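Local structure of lysine cyclodeaminase (Streptomyces pristinaespiralis, 5YU3) at residues A[127-132]-A[227-232]; A[136-141]-A[201-206]; A[245-250]-A[294-299]. The protein catalyses the NAD-dependent cyclodeamination of L-lysine, probably to L-pipecolate with release of ammonia, and also recognises L-ornithine and L-2,4-diaminobutyric acid. One frame throughout, in Å; residues are numbered along the deposited sequence.

Contact 1: A[127-132]-A[227-232]. With NA (sodium ion), chain E.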
loop_
_atom_site.group_PDB
_atom_site.type_symbol
_atom_site.label_atom_id
_atom_site.label_comp_id
_atom_site.label_asym_id
_atom_site.label_seq_id
_atom_site.Cartn_x
_atom_site.Cartn_y
_atom_site.Cartn_z
ATOM N N ALA A 127 -2.044 -23.770 12.168
ATOM C CA ALA A 127 -2.781 -24.506 13.193
ATOM C C ALA A 127 -4.207 -24.803 12.748
ATOM O O ALA A 127 -4.718 -25.903 12.988
ATOM C CB ALA A 127 -2.793 -23.722 14.511
ATOM N N VAL A 128 -4.870 -23.834 12.101
ATOM C CA VAL A 128 -6.211 -24.079 11.570
ATOM C C VAL A 128 -6.183 -25.212 10.549
ATOM O O VAL A 128 -7.026 -26.122 10.578
ATOM C CB VAL A 128 -6.792 -22.793 10.952
ATOM C CG1 VAL A 128 -8.118 -23.081 10.244
ATOM C CG2 VAL A 128 -6.988 -21.744 12.031
ATOM N N ALA A 129 -5.232 -25.158 9.618
ATOM C CA ALA A 129 -5.161 -26.185 8.577
ATOM C C ALA A 129 -4.795 -27.541 9.156
ATOM O O ALA A 129 -5.305 -28.573 8.702
ATOM C CB ALA A 129 -4.137 -25.805 7.510
ATOM N N SER A 130 -3.885 -27.561 10.135
ATOM C CA SER A 130 -3.405 -28.833 10.666
ATOM C C SER A 130 -4.440 -29.492 11.564
ATOM O O SER A 130 -4.491 -30.724 11.650
ATOM C CB SER A 130 -2.094 -28.628 11.421
ATOM O OG SER A 130 -1.078 -28.117 10.579
ATOM N N ARG A 131 -5.273 -28.702 12.242
ATOM C CA ARG A 131 -6.386 -29.295 12.968
ATOM C C ARG A 131 -7.288 -30.076 12.021
ATOM O O ARG A 131 -7.799 -31.146 12.376
ATOM C CB ARG A 131 -7.167 -28.200 13.697
ATOM C CG ARG A 131 -7.859 -28.658 14.953
ATOM C CD ARG A 131 -8.109 -27.456 15.847
ATOM N NE ARG A 131 -8.590 -26.339 15.043
ATOM C CZ ARG A 131 -8.998 -25.177 15.541
ATOM N NH1 ARG A 131 -8.975 -24.972 16.861
ATOM N NH2 ARG A 131 -9.426 -24.222 14.716
ATOM N N LEU A 132 -7.479 -29.565 10.802
ATOM C CA LEU A 132 -8.339 -30.231 9.829
ATOM C C LEU A 132 -7.665 -31.430 9.168
ATOM O O LEU A 132 -8.352 -32.401 8.821
ATOM C CB LEU A 132 -8.775 -29.244 8.740
ATOM C CG LEU A 132 -9.901 -28.258 9.086
ATOM C CD1 LEU A 132 -9.773 -26.997 8.247
ATOM C CD2 LEU A 132 -11.265 -28.896 8.885
ATOM N N HIS A 227 0.106 -40.590 6.579
ATOM C CA HIS A 227 -0.811 -39.563 7.066
ATOM C C HIS A 227 -0.196 -38.172 7.110
ATOM O O HIS A 227 -0.846 -37.247 7.611
ATOM C CB HIS A 227 -1.296 -39.930 8.463
ATOM C CG HIS A 227 -0.183 -40.118 9.444
ATOM N ND1 HIS A 227 0.515 -41.304 9.561
ATOM C CD2 HIS A 227 0.379 -39.262 10.333
ATOM C CE1 HIS A 227 1.446 -41.175 10.491
ATOM N NE2 HIS A 227 1.381 -39.948 10.979
ATOM N N LEU A 228 1.030 -38.005 6.609
ATOM C CA LEU A 228 1.759 -36.745 6.767
ATOM C C LEU A 228 0.939 -35.546 6.298
ATOM O O LEU A 228 0.307 -35.579 5.233
ATOM C CB LEU A 228 3.082 -36.804 5.989
ATOM C CG LEU A 228 3.861 -35.484 5.863
ATOM C CD1 LEU A 228 4.304 -34.975 7.249
ATOM C CD2 LEU A 228 5.059 -35.624 4.950
ATOM N N HIS A 229 0.938 -34.492 7.113
ATOM C CA HIS A 229 0.446 -33.183 6.702
ATOM C C HIS A 229 1.594 -32.185 6.674
ATOM O O HIS A 229 2.371 -32.100 7.632
ATOM C CB HIS A 229 -0.643 -32.659 7.638
ATOM C CG HIS A 229 -1.045 -31.263 7.306
ATOM N ND1 HIS A 229 -1.674 -30.943 6.123
ATOM C CD2 HIS A 229 -0.853 -30.092 7.965
ATOM C CE1 HIS A 229 -1.876 -29.635 6.074
ATOM N NE2 HIS A 229 -1.393 -29.097 7.182
ATOM N N ILE A 230 1.684 -31.407 5.596
ATOM C CA ILE A 230 2.724 -30.395 5.444
ATOM C C ILE A 230 2.067 -29.025 5.378
ATOM O O ILE A 230 1.162 -28.813 4.565
ATOM C CB ILE A 230 3.574 -30.615 4.182
ATOM C CG1 ILE A 230 4.151 -32.032 4.142
ATOM C CG2 ILE A 230 4.690 -29.546 4.111
ATOM C CD1 ILE A 230 4.925 -32.327 2.850
ATOM N N ASN A 231 2.535 -28.095 6.218
ATOM C CA ASN A 231 2.238 -26.676 6.034
ATOM C C ASN A 231 3.390 -26.079 5.237
ATOM O O ASN A 231 4.510 -25.962 5.746
ATOM C CB ASN A 231 2.063 -25.956 7.376
ATOM C CG ASN A 231 1.045 -26.623 8.267
ATOM O OD1 ASN A 231 -0.155 -26.610 7.988
ATOM N ND2 ASN A 231 1.521 -27.221 9.359
ATOM N N ALA A 232 3.131 -25.747 3.972
ATOM C CA ALA A 232 4.139 -25.148 3.102
ATOM C C ALA A 232 4.019 -23.634 3.247
ATOM O O ALA A 232 3.111 -23.011 2.695
ATOM C CB ALA A 232 3.941 -25.612 1.662
HETATM NA NA NA E . 3.616 -21.679 0.237
#

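Contact 2: A[136-141]-A[201-206]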
loop_
_atom_site.group_PDB
_atom_site.type_symbol
_atom_site.label_atom_id
_atom_site.label_comp_id
_atom_site.label_asym_id
_atom_site.label_seq_id
_atom_site.Cartn_x
_atom_site.Cartn_y
_atom_site.Cartn_z
ATOM N N PRO A 136 -5.060 -36.240 14.613
ATOM C CA PRO A 136 -5.234 -35.582 15.916
ATOM C C PRO A 136 -4.309 -36.102 16.994
ATOM O O PRO A 136 -4.154 -35.435 18.023
ATOM C CB PRO A 136 -6.703 -35.852 16.254
ATOM C CG PRO A 136 -7.075 -37.072 15.280
ATOM C CD PRO A 136 -6.338 -36.923 14.210
ATOM N N ASP A 137 -3.679 -37.263 16.799
ATOM C CA ASP A 137 -2.697 -37.761 17.749
ATOM C C ASP A 137 -1.267 -37.541 17.265
ATOM O O ASP A 137 -0.340 -38.187 17.774
ATOM C CB ASP A 137 -2.951 -39.245 18.049
ATOM C CG ASP A 137 -2.870 -40.122 16.811
ATOM O OD1 ASP A 137 -2.823 -39.579 15.687
ATOM O OD2 ASP A 137 -2.860 -41.364 16.958
ATOM N N SER A 138 -1.074 -36.641 16.293
ATOM C CA SER A 138 0.263 -36.301 15.816
ATOM C C SER A 138 1.193 -35.976 16.979
ATOM O O SER A 138 0.871 -35.154 17.842
ATOM C CB SER A 138 0.189 -35.108 14.861
ATOM O OG SER A 138 -0.380 -35.485 13.617
ATOM N N HIS A 139 2.355 -36.612 16.979
ATOM C CA HIS A 139 3.295 -36.537 18.085
ATOM C C HIS A 139 4.624 -35.901 17.698
ATOM O O HIS A 139 5.270 -35.274 18.546
ATOM C CB HIS A 139 3.478 -37.973 18.649
ATOM C CG HIS A 139 4.760 -38.224 19.382
ATOM N ND1 HIS A 139 5.995 -38.233 18.765
ATOM C CD2 HIS A 139 4.986 -38.571 20.673
ATOM C CE1 HIS A 139 6.930 -38.520 19.655
ATOM N NE2 HIS A 139 6.343 -38.734 20.820
ATOM N N THR A 140 5.032 -36.008 16.435
ATOM C CA THR A 140 6.331 -35.528 15.976
ATOM C C THR A 140 6.145 -34.459 14.911
ATOM O O THR A 140 5.588 -34.733 13.844
ATOM C CB THR A 140 7.171 -36.673 15.406
ATOM O OG1 THR A 140 7.505 -37.586 16.460
ATOM C CG2 THR A 140 8.444 -36.130 14.772
ATOM N N LEU A 141 6.639 -33.258 15.186
ATOM C CA LEU A 141 6.635 -32.177 14.212
ATOM C C LEU A 141 7.996 -32.099 13.538
ATOM O O LEU A 141 9.036 -32.253 14.190
ATOM C CB LEU A 141 6.298 -30.835 14.879
ATOM C CG LEU A 141 6.515 -29.546 14.069
ATOM C CD1 LEU A 141 5.487 -29.471 12.945
ATOM C CD2 LEU A 141 6.406 -28.314 14.979
ATOM N N GLU A 201 10.055 -39.473 9.550
ATOM C CA GLU A 201 9.583 -39.658 10.914
ATOM C C GLU A 201 8.485 -38.698 11.355
ATOM O O GLU A 201 7.801 -38.994 12.338
ATOM C CB GLU A 201 10.758 -39.547 11.897
ATOM C CG GLU A 201 11.660 -40.779 11.894
ATOM C CD GLU A 201 12.801 -40.700 12.900
ATOM O OE1 GLU A 201 13.920 -41.145 12.565
ATOM O OE2 GLU A 201 12.583 -40.209 14.027
ATOM N N ALA A 202 8.276 -37.584 10.659
ATOM C CA ALA A 202 7.339 -36.580 11.155
ATOM C C ALA A 202 5.894 -36.948 10.843
ATOM O O ALA A 202 5.586 -37.531 9.798
ATOM C CB ALA A 202 7.662 -35.206 10.559
ATOM N N ASP A 203 4.999 -36.578 11.760
ATOM C CA ASP A 203 3.561 -36.641 11.517
ATOM C C ASP A 203 3.031 -35.386 10.834
ATOM O O ASP A 203 2.066 -35.454 10.062
ATOM C CB ASP A 203 2.808 -36.830 12.835
ATOM C CG ASP A 203 3.217 -38.093 13.562
ATOM O OD1 ASP A 203 3.115 -39.179 12.951
ATOM O OD2 ASP A 203 3.639 -37.992 14.738
ATOM N N VAL A 204 3.629 -34.241 11.125
ATOM C CA VAL A 204 3.270 -32.974 10.498
ATOM C C VAL A 204 4.572 -32.215 10.279
ATOM O O VAL A 204 5.501 -32.327 11.081
ATOM C CB VAL A 204 2.262 -32.198 11.376
ATOM C CG1 VAL A 204 2.731 -32.167 12.816
ATOM C CG2 VAL A 204 2.024 -30.780 10.836
ATOM N N ILE A 205 4.672 -31.493 9.167
ATOM C CA ILE A 205 5.872 -30.729 8.841
ATOM C C ILE A 205 5.440 -29.313 8.496
ATOM O O ILE A 205 4.400 -29.125 7.858
ATOM C CB ILE A 205 6.657 -31.355 7.662
ATOM C CG1 ILE A 205 7.262 -32.706 8.069
ATOM C CG2 ILE A 205 7.765 -30.408 7.145
ATOM C CD1 ILE A 205 7.837 -33.510 6.896
ATOM N N SER A 206 6.224 -28.321 8.921
ATOM C CA SER A 206 6.145 -26.971 8.368
ATOM C C SER A 206 7.465 -26.642 7.685
ATOM O O SER A 206 8.535 -26.789 8.286
ATOM C CB SER A 206 5.842 -25.914 9.453
ATOM O OG SER A 206 4.524 -26.039 9.931
HETATM O O HOH W 1 8.178 -40.168 14.648
#

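Contact 3: A[245-250]-A[294-299]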
loop_
_atom_site.group_PDB
_atom_site.type_symbol
_atom_site.label_atom_id
_atom_site.label_comp_id
_atom_site.label_asym_id
_atom_site.label_seq_id
_atom_site.Cartn_x
_atom_site.Cartn_y
_atom_site.Cartn_z
ATOM N N LEU A 245 7.956 -31.764 -6.572
ATOM C CA LEU A 245 6.767 -31.929 -7.406
ATOM C C LEU A 245 6.115 -33.288 -7.186
ATOM O O LEU A 245 4.885 -33.390 -7.085
ATOM C CB LEU A 245 7.134 -31.752 -8.884
ATOM C CG LEU A 245 5.983 -31.982 -9.867
ATOM C CD1 LEU A 245 4.847 -30.979 -9.630
ATOM C CD2 LEU A 245 6.482 -31.929 -11.317
ATOM N N GLY A 246 6.925 -34.343 -7.095
ATOM C CA GLY A 246 6.366 -35.681 -6.948
ATOM C C GLY A 246 5.506 -35.815 -5.709
ATOM O O GLY A 246 4.424 -36.406 -5.750
ATOM N N LEU A 247 5.967 -35.243 -4.593
ATOM C CA LEU A 247 5.171 -35.209 -3.372
ATOM C C LEU A 247 3.880 -34.417 -3.573
ATOM O O LEU A 247 2.792 -34.870 -3.199
ATOM C CB LEU A 247 6.019 -34.604 -2.248
ATOM C CG LEU A 247 5.652 -34.800 -0.785
ATOM C CD1 LEU A 247 6.895 -34.611 0.082
ATOM C CD2 LEU A 247 4.568 -33.808 -0.379
ATOM N N LEU A 248 3.987 -33.222 -4.151
ATOM C CA LEU A 248 2.815 -32.378 -4.374
ATOM C C LEU A 248 1.760 -33.095 -5.211
ATOM O O LEU A 248 0.556 -33.007 -4.928
ATOM C CB LEU A 248 3.256 -31.094 -5.073
ATOM C CG LEU A 248 2.839 -29.689 -4.654
ATOM C CD1 LEU A 248 2.799 -29.502 -3.146
ATOM C CD2 LEU A 248 3.839 -28.727 -5.296
ATOM N N GLU A 249 2.195 -33.810 -6.250
ATOM C CA GLU A 249 1.259 -34.492 -7.133
ATOM C C GLU A 249 0.537 -35.634 -6.435
ATOM O O GLU A 249 -0.562 -36.003 -6.859
ATOM C CB GLU A 249 1.997 -34.996 -8.377
ATOM C CG GLU A 249 2.455 -33.867 -9.291
ATOM C CD GLU A 249 3.264 -34.356 -10.488
ATOM O OE1 GLU A 249 3.956 -35.393 -10.371
ATOM O OE2 GLU A 249 3.215 -33.690 -11.544
ATOM N N ARG A 250 1.113 -36.191 -5.371
ATOM C CA ARG A 250 0.437 -37.230 -4.607
ATOM C C ARG A 250 -0.408 -36.684 -3.464
ATOM O O ARG A 250 -1.099 -37.465 -2.801
ATOM C CB ARG A 250 1.458 -38.219 -4.033
ATOM C CG ARG A 250 2.141 -39.086 -5.069
ATOM C CD ARG A 250 2.975 -40.171 -4.393
ATOM N NE ARG A 250 4.174 -39.636 -3.743
ATOM C CZ ARG A 250 5.308 -39.359 -4.384
ATOM N NH1 ARG A 250 5.398 -39.562 -5.693
ATOM N NH2 ARG A 250 6.358 -38.881 -3.722
ATOM N N ASP A 294 -5.732 -38.978 6.992
ATOM C CA ASP A 294 -5.033 -40.253 6.904
ATOM C C ASP A 294 -4.261 -40.450 5.609
ATOM O O ASP A 294 -3.690 -41.528 5.415
ATOM C CB ASP A 294 -6.026 -41.402 7.092
ATOM C CG ASP A 294 -6.712 -41.343 8.431
ATOM O OD1 ASP A 294 -6.032 -41.009 9.421
ATOM O OD2 ASP A 294 -7.929 -41.604 8.494
ATOM N N THR A 295 -4.220 -39.450 4.728
ATOM C CA THR A 295 -3.397 -39.484 3.532
ATOM C C THR A 295 -2.557 -38.218 3.480
ATOM O O THR A 295 -2.708 -37.317 4.311
ATOM C CB THR A 295 -4.236 -39.620 2.248
ATOM O OG1 THR A 295 -5.351 -38.720 2.284
ATOM C CG2 THR A 295 -4.779 -40.991 2.157
ATOM N N LEU A 296 -1.661 -38.164 2.502
ATOM C CA LEU A 296 -0.761 -37.024 2.366
ATOM C C LEU A 296 -1.542 -35.758 2.039
ATOM O O LEU A 296 -2.349 -35.735 1.105
ATOM C CB LEU A 296 0.277 -37.298 1.268
ATOM C CG LEU A 296 1.211 -36.129 0.940
ATOM C CD1 LEU A 296 2.068 -35.780 2.149
ATOM C CD2 LEU A 296 2.096 -36.473 -0.278
ATOM N N SER A 297 -1.312 -34.701 2.821
ATOM C CA SER A 297 -1.967 -33.419 2.608
ATOM C C SER A 297 -0.944 -32.289 2.673
ATOM O O SER A 297 0.076 -32.378 3.363
ATOM C CB SER A 297 -3.104 -33.173 3.641
ATOM O OG SER A 297 -2.642 -33.357 4.980
ATOM N N VAL A 298 -1.225 -31.221 1.932
ATOM C CA VAL A 298 -0.388 -30.028 1.927
ATOM C C VAL A 298 -1.299 -28.820 2.062
ATOM O O VAL A 298 -2.264 -28.684 1.303
ATOM C CB VAL A 298 0.450 -29.902 0.644
ATOM C CG1 VAL A 298 1.121 -28.523 0.588
ATOM C CG2 VAL A 298 1.479 -31.019 0.568
ATOM N N PHE A 299 -0.991 -27.953 3.025
ATOM C CA PHE A 299 -1.606 -26.631 3.133
ATOM C C PHE A 299 -0.622 -25.659 2.503
ATOM O O PHE A 299 0.480 -25.455 3.027
ATOM C CB PHE A 299 -1.901 -26.273 4.593
ATOM C CG PHE A 299 -2.217 -24.800 4.830
ATOM C CD1 PHE A 299 -3.081 -24.106 3.990
ATOM C CD2 PHE A 299 -1.663 -24.130 5.918
ATOM C CE1 PHE A 299 -3.384 -22.753 4.213
ATOM C CE2 PHE A 299 -1.964 -22.785 6.166
ATOM C CZ PHE A 299 -2.827 -22.087 5.303
HETATM O O HOH W 2 -2.906 -37.657 -0.748
#

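Contact 1: A[127-132]-A[227-232]
Ser130 OG meets the imidazole of His229 at its edge, near the ring plane and 3.3 Å from CD2, while Ala129 O approaches the same ring obliquely. The second flat group, the carboxamide of Asn231, takes the serine hydroxyl almost exactly in its own plane: Asn231 ND2 donates to Ser130 OG over 3.0 Å, with an N-H...O angle of 149°. The two flat groups are also joined to each other along the strand. His229 NE2 donates to Asn231 OD1 at 2.9 Å, coming from above the carbonyl plane rather than within it, and CB of Ala129 lies 4.1 Å from that same Asn231 OD1.

His229 carries its ring with CG anti to the backbone N, reaching out from the strand toward the helix; Asn231 turns CG back beside its own backbone N (chi1 -54°), which brings the amide alongside both partners, its nitrogen to the serine oxygen and its oxygen to the ring nitrogen, so that hydroxyl, amide and imidazole meet as a triangle. Helix 115-133 runs nearly antiparallel to strand 229-232 here, at 163° with 9.1 Å between the segment axes, as is usual for a helix covering a parallel sheet in a Rossmann-type domain. At the far end of the strand, Ala232 O binds sodium, whose site is completed by Gly234, Asp300 and Ser301.

The polar atoms in this buried interface form a chain of bonds. Ser130 OG passes its own hydrogen to Ser126 O in the preceding helical turn, Asn231 ND2 also bonds Ser206 OG, and His229 ND1 is paired with Ser297 OG. With partners on both ring nitrogens, the imidazole is probably fixed in rotation, and the carboxamide is oriented by what its oxygen and nitrogen each bind, so a buried polar seam ties helix to sheet.

Contact 2: A[136-141]-A[201-206]
Asp203 turns its carboxylate back over the start of the neighbouring strand, where OD2 accepts two successive backbone amides: His139 N at 2.9 Å, from above the carboxylate plane, and Thr140 N at 3.0 Å, on the anti side. Between backbones, Thr140 O receives Asp203 N at 2.8 Å and, weakly, Val204 N, just ahead of the parallel pairing of Leu141 with Val204. There the CA of Leu141 makes a C-H...O contact of 3.3 Å to Val204 O. Water adds a bridge, donating to Glu201 O and also bonding Thr140 OG1, itself paired with His139 ND1. Apolar contact rests on Leu141 CD1, 3.9 Å from Val204 CG1; CG anti to the backbone N (chi1 168°) swings that methyl across the strand gap.

Asp203 OD1 faces the other way, to Arg225 and His227, and an alanine at this position would probably leave the amides of His139 and Thr140 without their acceptor and Arg225 without its counter-charge.

The two strands are central neighbours in the parallel sheet of the NAD-binding domain: 165-169 flanks 140-144, 229-232 flanks 204-207, and helix 148-160 covers Leu141 through Leu154 and Leu157.

Contact 3: A[245-250]-A[294-299]
Leu247 gives the largest share of the helix side, chiefly against Leu296. Its side chain leaves the backbone with CG anti to N (chi1 -162°), which carries CD2 to within 3.6 Å of Leu296 CD2; the two leucines cross at about a right angle. The same Leu296 methyl also sits against the helix backbone, 3.4 Å from Leu247 O, and Leu247 CD2 extends farther along the strand to Val298 CG2 at 4.3 Å. Leu248 follows with a lighter touch, CD1 lying 4.2 Å from Val298 CG1, so the two branches of the valine are met by successive leucines.

Arg250 closes the segment. Its CB lies beside Leu296 CD2 at 4.2 Å, while the guanidinium folds back along the helix, placing one face over Gly246 O and forming a salt bridge through NH2 with Asp221. One water donates to both Arg250 O and Leu296 O, 2.7 Å from each, and so links the two backbones at the polar margin of a contact that is otherwise mainly apolar.

Helix 245-250 belongs to the crossover from strand 229-232 to the edge strand 252-255, and strand 297-300 is inserted between those two. The helix therefore packs across the inserted strand: Leu247 also touches Ile230, while Leu296 and Val298 pair through their backbones with Phe252.

All three contacts gather in the parallel sheet of the NAD-binding, Rossmann-type domain, on the same side of the chain's centre. Strands 140-144, 204-207, 229-232 and 297-300 lie in that order across it. The centres of contacts 1 and 2 are about 9 Å apart and those of contacts 1 and 3 about 11 Å, whereas contacts 2 and 3 do not touch. Along the chain, contact 2 is nested within the loop closed by contact 1, and contact 3 follows. Helices 115-133 and 245-250 cover opposite faces of the sheet, clamping strand 229-232 between them, which probably helps to hold the sodium site at its end in place, near the bound NAD and proline.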